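Local coordinates for protein endonuclease V (Homo sapiens, PDB 6OZE) that probably cleaves inosine-containing RNA, as a metal-ion-dependent endoribonuclease of the RNase H-like clan, at residues A[53-59]-A[73-79]; A[84-88]-A[123-127]. The protein carries 4 engineered substitutions. All blocks are in the same frame, centred on the assembly; numbering follows the deposited sequence.

Contact 1. Residues A[53-59]-A[73-79]; sequences VRACASL and ESRMVSL. With ACT (acetate ion), chain B.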
# COMPACT_ATOMS: atom_id res chain seq x y z
N VAL A 53 -14.37 -13.13 -6.68
CA VAL A 53 -13.33 -14.14 -6.71
C VAL A 53 -12.26 -13.84 -7.76
O VAL A 53 -11.07 -13.77 -7.45
CB VAL A 53 -13.90 -15.57 -6.84
CG1 VAL A 53 -14.84 -15.87 -5.67
CG2 VAL A 53 -14.63 -15.79 -8.16
N ARG A 54 -12.66 -13.63 -9.02
CA ARG A 54 -11.66 -13.37 -10.05
C ARG A 54 -11.14 -11.94 -9.97
O ARG A 54 -11.92 -10.99 -9.82
CB ARG A 54 -12.21 -13.65 -11.45
CG ARG A 54 -11.13 -13.90 -12.51
CD ARG A 54 -10.35 -15.20 -12.25
NE ARG A 54 -9.44 -15.52 -13.35
CZ ARG A 54 -8.42 -16.39 -13.27
NH1 ARG A 54 -7.66 -16.61 -14.34
NH2 ARG A 54 -8.17 -17.02 -12.13
N ALA A 55 -9.83 -11.79 -10.09
CA ALA A 55 -9.18 -10.51 -9.91
C ALA A 55 -7.91 -10.49 -10.74
O ALA A 55 -7.51 -11.51 -11.33
CB ALA A 55 -8.86 -10.27 -8.43
N CYS A 56 -7.28 -9.33 -10.81
CA CYS A 56 -5.96 -9.20 -11.40
C CYS A 56 -5.00 -8.66 -10.34
O CYS A 56 -5.34 -7.72 -9.61
CB CYS A 56 -5.98 -8.26 -12.60
SG CYS A 56 -4.42 -8.16 -13.45
N ALA A 57 -3.82 -9.27 -10.25
CA ALA A 57 -2.76 -8.80 -9.37
C ALA A 57 -1.65 -8.25 -10.25
O ALA A 57 -1.27 -8.87 -11.24
CB ALA A 57 -2.22 -9.95 -8.50
N SER A 58 -1.13 -7.06 -9.89
CA SER A 58 -0.11 -6.41 -10.69
C SER A 58 1.04 -5.92 -9.82
O SER A 58 0.84 -5.46 -8.69
CB SER A 58 -0.67 -5.21 -11.46
OG SER A 58 -1.67 -5.64 -12.38
N LEU A 59 2.25 -6.01 -10.38
CA LEU A 59 3.45 -5.43 -9.78
C LEU A 59 4.14 -4.59 -10.83
O LEU A 59 4.37 -5.06 -11.95
CB LEU A 59 4.38 -6.56 -9.31
CG LEU A 59 5.83 -6.16 -8.98
CD1 LEU A 59 5.85 -5.26 -7.75
CD2 LEU A 59 6.66 -7.41 -8.73
N GLU A 73 4.21 -6.52 -14.45
CA GLU A 73 3.66 -7.86 -14.62
C GLU A 73 2.26 -7.88 -14.01
O GLU A 73 2.06 -7.40 -12.89
CB GLU A 73 4.55 -8.91 -13.97
CG GLU A 73 4.04 -10.36 -14.14
CD GLU A 73 4.07 -10.86 -15.58
OE1 GLU A 73 4.83 -10.31 -16.41
OE2 GLU A 73 3.34 -11.83 -15.88
N SER A 74 1.31 -8.45 -14.75
CA SER A 74 -0.07 -8.58 -14.28
C SER A 74 -0.51 -10.01 -14.50
O SER A 74 -0.13 -10.63 -15.50
CB SER A 74 -1.01 -7.69 -15.09
OG SER A 74 -0.71 -6.31 -14.89
N ARG A 75 -1.29 -10.55 -13.57
CA ARG A 75 -1.79 -11.91 -13.71
C ARG A 75 -3.21 -11.99 -13.20
O ARG A 75 -3.52 -11.49 -12.12
CB ARG A 75 -0.91 -12.89 -12.92
CG ARG A 75 0.49 -13.01 -13.46
CD ARG A 75 0.87 -14.46 -13.65
NE ARG A 75 1.91 -14.85 -12.70
CZ ARG A 75 3.20 -14.58 -12.86
NH1 ARG A 75 3.60 -13.92 -13.94
NH2 ARG A 75 4.08 -14.97 -11.95
N MET A 76 -4.08 -12.65 -13.97
CA MET A 76 -5.41 -12.97 -13.46
C MET A 76 -5.30 -14.08 -12.43
O MET A 76 -4.56 -15.05 -12.61
CB MET A 76 -6.33 -13.47 -14.58
CG MET A 76 -6.57 -12.51 -15.75
SD MET A 76 -7.29 -10.92 -15.23
CE MET A 76 -8.89 -11.47 -14.64
N VAL A 77 -6.04 -13.93 -11.33
CA VAL A 77 -5.99 -14.84 -10.20
C VAL A 77 -7.39 -15.04 -9.66
O VAL A 77 -8.30 -14.25 -9.92
CB VAL A 77 -5.06 -14.30 -9.07
CG1 VAL A 77 -3.63 -14.12 -9.58
CG2 VAL A 77 -5.59 -12.98 -8.54
N SER A 78 -7.57 -16.11 -8.89
CA SER A 78 -8.84 -16.40 -8.23
C SER A 78 -8.64 -16.30 -6.72
O SER A 78 -7.87 -17.08 -6.15
CB SER A 78 -9.33 -17.80 -8.59
OG SER A 78 -9.66 -17.89 -9.96
N LEU A 79 -9.33 -15.35 -6.09
CA LEU A 79 -9.20 -15.09 -4.65
C LEU A 79 -10.21 -15.97 -3.93
O LEU A 79 -11.35 -15.58 -3.68
CB LEU A 79 -9.45 -13.62 -4.34
CG LEU A 79 -8.66 -12.56 -5.11
CD1 LEU A 79 -8.69 -11.23 -4.38
CD2 LEU A 79 -7.23 -12.98 -5.32
C ACT B . -9.57 -15.16 -16.60
O ACT B . -10.46 -15.13 -15.72
OXT ACT B . -8.33 -15.35 -16.47
CH3 ACT B . -10.08 -14.98 -18.05

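Contact 2. Residues A[84-88]-A[123-127]; sequences VSGFL and LHHRG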
# COMPACT_ATOMS: atom_id res chain seq x y z
N VAL A 84 -13.36 -11.42 4.85
CA VAL A 84 -13.76 -11.00 6.20
C VAL A 84 -13.05 -9.69 6.48
O VAL A 84 -11.83 -9.60 6.33
CB VAL A 84 -13.38 -12.04 7.27
CG1 VAL A 84 -13.87 -11.59 8.64
CG2 VAL A 84 -13.94 -13.41 6.92
N SER A 85 -13.82 -8.68 6.90
CA SER A 85 -13.23 -7.38 7.19
C SER A 85 -12.13 -7.51 8.23
O SER A 85 -12.32 -8.13 9.28
CB SER A 85 -14.31 -6.42 7.69
OG SER A 85 -15.22 -6.10 6.66
N GLY A 86 -10.98 -6.91 7.93
CA GLY A 86 -9.81 -7.03 8.78
C GLY A 86 -8.85 -8.12 8.36
O GLY A 86 -7.77 -8.23 8.95
N PHE A 87 -9.22 -8.92 7.36
CA PHE A 87 -8.44 -10.08 6.94
C PHE A 87 -8.22 -10.10 5.43
O PHE A 87 -7.89 -11.15 4.87
CB PHE A 87 -9.12 -11.37 7.41
CG PHE A 87 -9.25 -11.47 8.89
CD1 PHE A 87 -8.23 -11.99 9.66
CD2 PHE A 87 -10.42 -11.05 9.53
CE1 PHE A 87 -8.34 -12.10 11.02
CE2 PHE A 87 -10.54 -11.15 10.91
CZ PHE A 87 -9.51 -11.68 11.66
N LEU A 88 -8.42 -8.96 4.76
CA LEU A 88 -8.26 -8.90 3.31
C LEU A 88 -6.89 -9.39 2.87
O LEU A 88 -6.77 -10.00 1.80
CB LEU A 88 -8.48 -7.46 2.81
CG LEU A 88 -8.18 -7.20 1.33
CD1 LEU A 88 -9.07 -8.06 0.43
CD2 LEU A 88 -8.35 -5.73 0.99
N LEU A 123 -2.36 1.21 10.01
CA LEU A 123 -3.69 1.81 10.16
C LEU A 123 -4.68 0.76 9.69
O LEU A 123 -5.04 0.68 8.51
CB LEU A 123 -3.80 3.08 9.32
CG LEU A 123 -4.90 4.12 9.59
CD1 LEU A 123 -4.71 5.34 8.68
CD2 LEU A 123 -6.30 3.56 9.42
N HIS A 124 -5.14 -0.06 10.63
CA HIS A 124 -5.88 -1.27 10.28
C HIS A 124 -6.55 -1.80 11.53
O HIS A 124 -6.13 -1.50 12.65
CB HIS A 124 -4.92 -2.29 9.67
CG HIS A 124 -5.57 -3.59 9.28
ND1 HIS A 124 -5.53 -4.70 10.09
CD2 HIS A 124 -6.24 -3.95 8.17
CE1 HIS A 124 -6.16 -5.70 9.49
NE2 HIS A 124 -6.60 -5.27 8.33
N HIS A 125 -7.59 -2.62 11.32
CA HIS A 125 -8.37 -3.18 12.43
C HIS A 125 -7.49 -3.78 13.50
O HIS A 125 -7.77 -3.66 14.70
CB HIS A 125 -9.31 -4.27 11.90
CG HIS A 125 -10.18 -3.85 10.75
ND1 HIS A 125 -9.67 -3.48 9.53
CD2 HIS A 125 -11.52 -3.76 10.64
CE1 HIS A 125 -10.66 -3.17 8.71
NE2 HIS A 125 -11.80 -3.34 9.36
N ARG A 126 -6.41 -4.46 13.09
CA ARG A 126 -5.54 -5.17 14.01
C ARG A 126 -4.11 -4.65 13.97
O ARG A 126 -3.18 -5.34 14.41
CB ARG A 126 -5.58 -6.67 13.70
CG ARG A 126 -5.26 -7.59 14.88
CD ARG A 126 -5.79 -9.00 14.64
NE ARG A 126 -7.20 -9.11 14.97
CZ ARG A 126 -8.20 -8.96 14.10
NH1 ARG A 126 -7.94 -8.68 12.82
NH2 ARG A 126 -9.45 -9.08 14.50
N GLY A 127 -3.90 -3.43 13.47
CA GLY A 127 -2.55 -2.93 13.29
C GLY A 127 -1.73 -3.72 12.31
O GLY A 127 -0.50 -3.67 12.36
O HOH W 1 -8.03 -6.05 5.96

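Contact 1. Residues A[53-59]-A[73-79]
Arg54 and Ser78 form one of the non-hydrogen-bonded pairs of an antiparallel beta hairpin that edges the RNase H-like sheet, and Arg54 NH2 donates to Ser78 OG (2.8 Å), 20° out of the guanidinium plane. Met76 CB and the Val77 backbone N lie over one face of the guanidinium. Its NE and NH1 hold the two oxygens of an acetate, probably from the crystallisation liquor, with Arg54 NH1 to OXT of the acetate at 2.6 Å and nearly straight. A leucine in place of Arg54 would probably leave Ser78 OG without this donor and the acetate without its charged mate. The arginine shares its sheet face with Cys56, Met76 and Ser58; the bend of the Met76 chain at chi2 brings SD to 4.0 Å from Cys56 CB. On the other face Ala55 CB meets Leu79 CG, with Phe95 of helix 89-106 against Leu79. Paired backbone bonds at Ala55-Val77, Ala57-Arg75 and Leu59-Glu73 fix the register. With both OG atoms anti to the carbonyl carbon (chi1 -63° and -65°), Ser58 and Ser74 meet hydroxyl to hydroxyl at 2.8 Å, and Ser58 OG also bonds Ser235 OG.

Contact 2. Residues A[84-88]-A[123-127]
The carbonyl oxygen of Gly86 gathers groups from three residues: His124 and Arg126 across the contact, and Gln13, whose NE2 donates a hydrogen bond to it. The His124 ring comes edge-on with the oxygen near its plane, CE1 at 3.0 Å from Gly86 O, while the Arg126 guanidinium also turns an edge toward it, NH1 at a looser 3.9 Å. His124 reaches there because its CG stands anti to the backbone N (chi1 179°), and a water joins His124 NE2 to the backbone N of Leu88.

The His125 ring lies with one face against Gly86 CA, a CH-pi contact 3.8 Å from CA to the ring centroid and 17° off the ring normal. As the third residue of a type II turn from Val84 to Phe87, closed by Phe87 N to Val84 O, Gly86 has a positive phi; a CB would jam against the preceding carbonyl and press on the His125 ring. His124 to Gly127 make the facing turn, of type I. Phe87 CZ sits over one face of the Arg126 guanidinium, 3.6 Å from its NH1, planes 25° apart, and NH1 also makes a weak hydrogen bond to Gln13 OE1.

The two turns thus pack loop to loop, one between strand 69-78 and helix 89-106, the other between strand 115-118 and helix 130-138, while helix 3-17 covers them through Lys10, Gln13 and Lys17.

How the contacts relate
Contact 1 and contact 2 follow each other along the chain, segment 73-79 of contact 1 ending five residues before segment 84-88 of contact 2 begins. Their centres lie 21 Å apart and their nearest atoms about 6 Å, without touching. Helix 89-106 connects them: it starts directly after the 84-88 turn and its side chains, Phe95, Leu99 and Gln102, pack on the hairpin of contact 1. Contact 1 is therefore sheet-edge pairing backed by a helix, whereas contact 2 ties two loops beyond the strands to the N-terminal helix 3-17. Together they present a hairpin at the sheet edge and, further along the same chain, two loops that follow strands 69-78 and 115-118 and meet each other.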